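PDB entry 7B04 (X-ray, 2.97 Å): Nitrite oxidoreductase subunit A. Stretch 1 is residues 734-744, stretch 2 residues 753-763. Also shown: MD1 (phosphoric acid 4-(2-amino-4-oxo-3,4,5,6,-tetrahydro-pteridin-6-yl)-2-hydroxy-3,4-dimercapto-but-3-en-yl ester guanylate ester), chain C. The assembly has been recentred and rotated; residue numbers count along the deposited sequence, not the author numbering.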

# COMPACT_ATOMS: atom_id res chain seq x y z
N ASP B 734 8.33 -24.13 6.92
CA ASP B 734 7.24 -24.40 7.86
C ASP B 734 6.92 -25.88 7.88
O ASP B 734 6.65 -26.46 8.94
CB ASP B 734 5.98 -23.61 7.47
CG ASP B 734 6.21 -22.12 7.40
OD1 ASP B 734 6.08 -21.54 6.31
OD2 ASP B 734 6.54 -21.53 8.44
N VAL B 735 7.01 -26.52 6.72
CA VAL B 735 6.72 -27.95 6.62
C VAL B 735 7.68 -28.74 7.52
O VAL B 735 7.27 -29.69 8.20
CB VAL B 735 6.79 -28.39 5.15
CG1 VAL B 735 8.23 -28.66 4.69
CG2 VAL B 735 5.94 -29.62 4.94
N LYS B 736 8.94 -28.31 7.60
CA LYS B 736 9.92 -29.00 8.45
C LYS B 736 9.75 -28.62 9.92
O LYS B 736 10.04 -29.43 10.80
CB LYS B 736 11.33 -28.68 7.96
CG LYS B 736 11.43 -28.67 6.44
CD LYS B 736 12.47 -29.66 5.94
CE LYS B 736 13.01 -29.28 4.57
N ILE B 737 9.29 -27.40 10.20
CA ILE B 737 9.00 -27.02 11.58
C ILE B 737 7.85 -27.86 12.13
O ILE B 737 7.90 -28.33 13.27
CB ILE B 737 8.70 -25.51 11.66
CG1 ILE B 737 9.91 -24.69 11.22
CG2 ILE B 737 8.28 -25.12 13.07
CD1 ILE B 737 9.62 -23.21 11.06
N LEU B 738 6.81 -28.06 11.32
CA LEU B 738 5.72 -28.94 11.73
C LEU B 738 6.21 -30.38 11.88
O LEU B 738 5.88 -31.05 12.86
CB LEU B 738 4.59 -28.87 10.70
CG LEU B 738 3.88 -27.53 10.55
CD1 LEU B 738 2.98 -27.55 9.33
CD2 LEU B 738 3.07 -27.20 11.80
N ALA B 739 7.01 -30.85 10.93
CA ALA B 739 7.53 -32.22 11.01
C ALA B 739 8.50 -32.37 12.17
O ALA B 739 8.47 -33.38 12.88
CB ALA B 739 8.20 -32.60 9.69
N GLY B 740 9.38 -31.39 12.37
CA GLY B 740 10.30 -31.45 13.49
C GLY B 740 9.60 -31.47 14.83
O GLY B 740 10.04 -32.13 15.77
N MET B 741 8.49 -30.73 14.94
CA MET B 741 7.70 -30.77 16.17
C MET B 741 7.05 -32.14 16.36
O MET B 741 7.00 -32.66 17.48
CB MET B 741 6.64 -29.67 16.14
CG MET B 741 5.89 -29.50 17.45
SD MET B 741 6.98 -28.98 18.79
CE MET B 741 7.41 -27.34 18.23
N ALA B 742 6.55 -32.73 15.27
CA ALA B 742 5.91 -34.04 15.37
C ALA B 742 6.94 -35.12 15.69
O ALA B 742 6.65 -36.04 16.45
CB ALA B 742 5.16 -34.36 14.08
N SER B 743 8.13 -35.02 15.09
CA SER B 743 9.15 -36.03 15.32
C SER B 743 9.59 -36.04 16.78
O SER B 743 9.80 -37.12 17.36
CB SER B 743 10.35 -35.77 14.40
OG SER B 743 9.98 -35.86 13.04
N LYS B 744 9.73 -34.86 17.39
CA LYS B 744 10.11 -34.81 18.80
C LYS B 744 8.99 -35.34 19.69
O LYS B 744 9.27 -35.96 20.72
CB LYS B 744 10.48 -33.38 19.19
CG LYS B 744 11.01 -33.24 20.61
CD LYS B 744 12.30 -34.02 20.81
CE LYS B 744 13.46 -33.38 20.05
NZ LYS B 744 14.74 -34.09 20.30
PB MD1 C . -3.26 -11.77 9.71
O3B MD1 C . -2.34 -10.62 8.96
O1B MD1 C . -2.80 -11.87 11.14
O2B MD1 C . -3.04 -13.09 9.02
O3A MD1 C . -4.87 -11.42 9.67
C10 MD1 C . -5.42 -10.54 8.73
C11 MD1 C . -6.55 -9.71 9.40
O11 MD1 C . -5.95 -8.29 9.88
C12 MD1 C . -7.60 -9.58 8.60
S12 MD1 C . -7.48 -10.21 6.90
C13 MD1 C . -8.97 -8.94 8.97
S13 MD1 C . -10.17 -8.93 7.60
C14 MD1 C . -9.41 -8.34 10.22
N15 MD1 C . -9.49 -6.77 9.92
C16 MD1 C . -9.56 -5.92 11.05
C15 MD1 C . -9.91 -4.49 10.86
O14 MD1 C . -10.13 -4.09 9.77
N17 MD1 C . -9.97 -3.57 12.03
C17 MD1 C . -9.67 -4.10 13.44
N16 MD1 C . -9.73 -3.21 14.58
N18 MD1 C . -9.31 -5.56 13.66
C20 MD1 C . -9.25 -6.46 12.54
N8 MD1 C . -8.91 -7.80 12.79
C7 MD1 C . -8.75 -8.74 11.51
PA MD1 C . -0.72 -10.78 8.69
O1A MD1 C . -0.31 -9.98 7.49
O2A MD1 C . -0.01 -10.27 9.91
O5' MD1 C . -0.24 -12.34 8.51
C5' MD1 C . 1.07 -12.53 8.05
C4' MD1 C . 2.05 -12.82 9.25
O4' MD1 C . 2.89 -14.09 8.93
C1' MD1 C . 4.29 -13.55 8.51
N9 MD1 C . 4.75 -14.19 7.25
C4 MD1 C . 5.03 -15.48 7.25
N3 MD1 C . 4.97 -16.49 8.33
C2 MD1 C . 5.34 -17.87 8.05
N2 MD1 C . 5.27 -18.86 9.11
N1 MD1 C . 5.76 -18.27 6.73
C6 MD1 C . 5.82 -17.29 5.69
O6 MD1 C . 6.17 -17.61 4.61
C5 MD1 C . 5.43 -15.84 6.00
N7 MD1 C . 5.39 -14.74 5.24
C8 MD1 C . 4.97 -13.71 6.01
C2' MD1 C . 4.16 -12.29 8.37
O2' MD1 C . 5.38 -11.61 8.79
C3' MD1 C . 2.90 -11.88 9.37
O3' MD1 C . 3.38 -11.79 10.74
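Stretch 2, residues 753-763: RFEDNWKFAIE

Packing of residues 753-763 on the helix 734-744 in nitrite oxidoreductase subunit A. Stretch 1 is helical throughout, with i to i+4 backbone hydrogen bonds from Leu 738 N to Asp 734 O (2.9 Å) through Lys 744 N to Gly 740 O (3.2 Å). Stretch 2 is helical from Arg 753 and again over 759-762; the backbone hydrogen bond from Asn 757 N to Arg 753 O (3.5 Å) is weak. Trp 758 (phi/psi -120/27°) is non-helical and occupies the N-cap position of the 759-762 helix, where Ile 762 N bonds to Trp 758 O at 2.9 Å. The two stretches run in opposite directions: the CA atoms of Ala 742 and Phe 754 lie 5.8 Å apart, those of Ala 739 and Trp 758 5.7 Å, and those of Val 735 and Ala 761 6.4 Å. Between them 481 Å² is buried, both sides summed.

Apolar packing dominates. Trp 758, the residue most covered, points toward stretch 1; Leu 738 CB lies over one face of its ring, 4.1 Å from the centroid of the six-membered ring and 27° off the normal, a CH-pi contact. Ala 742 CB reaches Trp 758 CD1 at 3.4 Å. Ala 739 CB is 3.9 Å from Trp 758 CB and 3.7 Å from Ile 762 CG1, while Val 735 CG2 meets Ala 761 CB at 3.8 Å.

Polar atoms join in through van der Waals contact, for no hydrogen bond crosses between the modelled atoms. Ala 742 O lies 3.4 Å from Phe 754 CB. Ser 743 OG donates to Ala 739 O (2.9 Å) within its own helix, yet also touches Glu 755 CG at 3.3 Å and Ile 762 CD1 at 3.5 Å.

Asp 734, out of reach of stretch 2, accepts from MD1: MD1 N2 to Asp 734 OD2 at 3.0 Å, and weakly MD1 N1 to Asp 734 OD1 at 3.3 Å.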

# COMPACT_ATOMS: atom_id res chain seq x y z
N ARG B 753 4.55 -43.72 14.46
CA ARG B 753 3.41 -43.17 13.73
C ARG B 753 3.43 -41.65 13.60
O ARG B 753 2.73 -41.11 12.73
CB ARG B 753 2.11 -43.59 14.41
CG ARG B 753 1.90 -45.10 14.46
CD ARG B 753 0.70 -45.47 15.31
NE ARG B 753 0.87 -45.13 16.72
CZ ARG B 753 0.01 -45.45 17.68
NH1 ARG B 753 -1.10 -46.12 17.37
NH2 ARG B 753 0.24 -45.11 18.94
N PHE B 754 4.21 -40.93 14.42
CA PHE B 754 4.31 -39.49 14.23
C PHE B 754 5.08 -39.15 12.96
O PHE B 754 4.63 -38.33 12.15
CB PHE B 754 4.98 -38.83 15.44
CG PHE B 754 4.05 -38.59 16.59
CD1 PHE B 754 3.19 -37.50 16.59
CD2 PHE B 754 4.03 -39.45 17.67
CE1 PHE B 754 2.33 -37.28 17.65
CE2 PHE B 754 3.18 -39.24 18.73
CZ PHE B 754 2.33 -38.15 18.72
N GLU B 755 6.24 -39.77 12.76
CA GLU B 755 7.03 -39.50 11.57
C GLU B 755 6.37 -40.04 10.31
O GLU B 755 6.66 -39.54 9.21
CB GLU B 755 8.44 -40.05 11.75
CG GLU B 755 9.41 -39.01 12.30
CD GLU B 755 10.84 -39.50 12.38
OE1 GLU B 755 11.08 -40.55 13.01
OE2 GLU B 755 11.73 -38.82 11.82
N ASP B 756 5.51 -41.06 10.43
CA ASP B 756 4.81 -41.58 9.26
C ASP B 756 3.86 -40.54 8.68
O ASP B 756 3.72 -40.43 7.46
CB ASP B 756 4.06 -42.86 9.62
CG ASP B 756 5.00 -43.96 10.08
OD1 ASP B 756 6.21 -43.86 9.81
OD2 ASP B 756 4.52 -44.93 10.71
N ASN B 757 3.19 -39.77 9.55
CA ASN B 757 2.28 -38.74 9.07
C ASN B 757 3.02 -37.59 8.39
O ASN B 757 2.39 -36.82 7.66
CB ASN B 757 1.43 -38.21 10.23
CG ASN B 757 0.15 -39.00 10.42
OD1 ASN B 757 -0.86 -38.73 9.77
ND2 ASN B 757 0.18 -39.99 11.31
N TRP B 758 4.32 -37.44 8.66
CA TRP B 758 5.15 -36.42 8.04
C TRP B 758 6.31 -37.04 7.26
O TRP B 758 7.36 -36.41 7.11
CB TRP B 758 5.67 -35.44 9.09
CG TRP B 758 4.57 -34.76 9.83
CD1 TRP B 758 4.00 -35.15 11.00
CD2 TRP B 758 3.88 -33.57 9.42
NE1 TRP B 758 3.01 -34.27 11.36
CE2 TRP B 758 2.91 -33.29 10.41
CE3 TRP B 758 3.99 -32.71 8.33
CZ2 TRP B 758 2.06 -32.19 10.33
CZ3 TRP B 758 3.14 -31.62 8.25
CH2 TRP B 758 2.19 -31.37 9.25
N LYS B 759 6.13 -38.26 6.77
CA LYS B 759 7.23 -39.00 6.14
C LYS B 759 7.79 -38.25 4.94
O LYS B 759 9.00 -37.99 4.86
CB LYS B 759 6.75 -40.39 5.73
CG LYS B 759 7.81 -41.22 5.02
CD LYS B 759 9.07 -41.34 5.86
CE LYS B 759 8.81 -42.15 7.12
NZ LYS B 759 10.04 -42.26 7.96
N PHE B 760 6.93 -37.90 3.98
CA PHE B 760 7.41 -37.25 2.77
C PHE B 760 7.85 -35.81 3.02
O PHE B 760 8.66 -35.29 2.26
CB PHE B 760 6.32 -37.32 1.70
CG PHE B 760 5.88 -38.71 1.38
CD1 PHE B 760 6.66 -39.54 0.59
CD2 PHE B 760 4.69 -39.21 1.88
CE1 PHE B 760 6.27 -40.82 0.30
CE2 PHE B 760 4.29 -40.50 1.59
CZ PHE B 760 5.08 -41.31 0.80
N ALA B 761 7.34 -35.18 4.08
CA ALA B 761 7.84 -33.86 4.45
C ALA B 761 9.27 -33.94 4.96
O ALA B 761 10.13 -33.13 4.58
CB ALA B 761 6.93 -33.23 5.50
N ILE B 762 9.55 -34.92 5.82
CA ILE B 762 10.89 -35.07 6.38
C ILE B 762 11.89 -35.44 5.29
O ILE B 762 13.02 -34.93 5.26
CB ILE B 762 10.88 -36.11 7.51
CG1 ILE B 762 10.00 -35.63 8.66
CG2 ILE B 762 12.30 -36.38 8.01
CD1 ILE B 762 9.67 -36.70 9.66
N GLU B 763 11.49 -36.32 4.37
CA GLU B 763 12.40 -36.80 3.34
C GLU B 763 12.72 -35.74 2.29
O GLU B 763 13.54 -36.00 1.41
CB GLU B 763 11.81 -38.03 2.64
CG GLU B 763 11.78 -39.29 3.48
CD GLU B 763 11.15 -40.45 2.75
OE1 GLU B 763 10.58 -40.23 1.66
OE2 GLU B 763 11.22 -41.59 3.26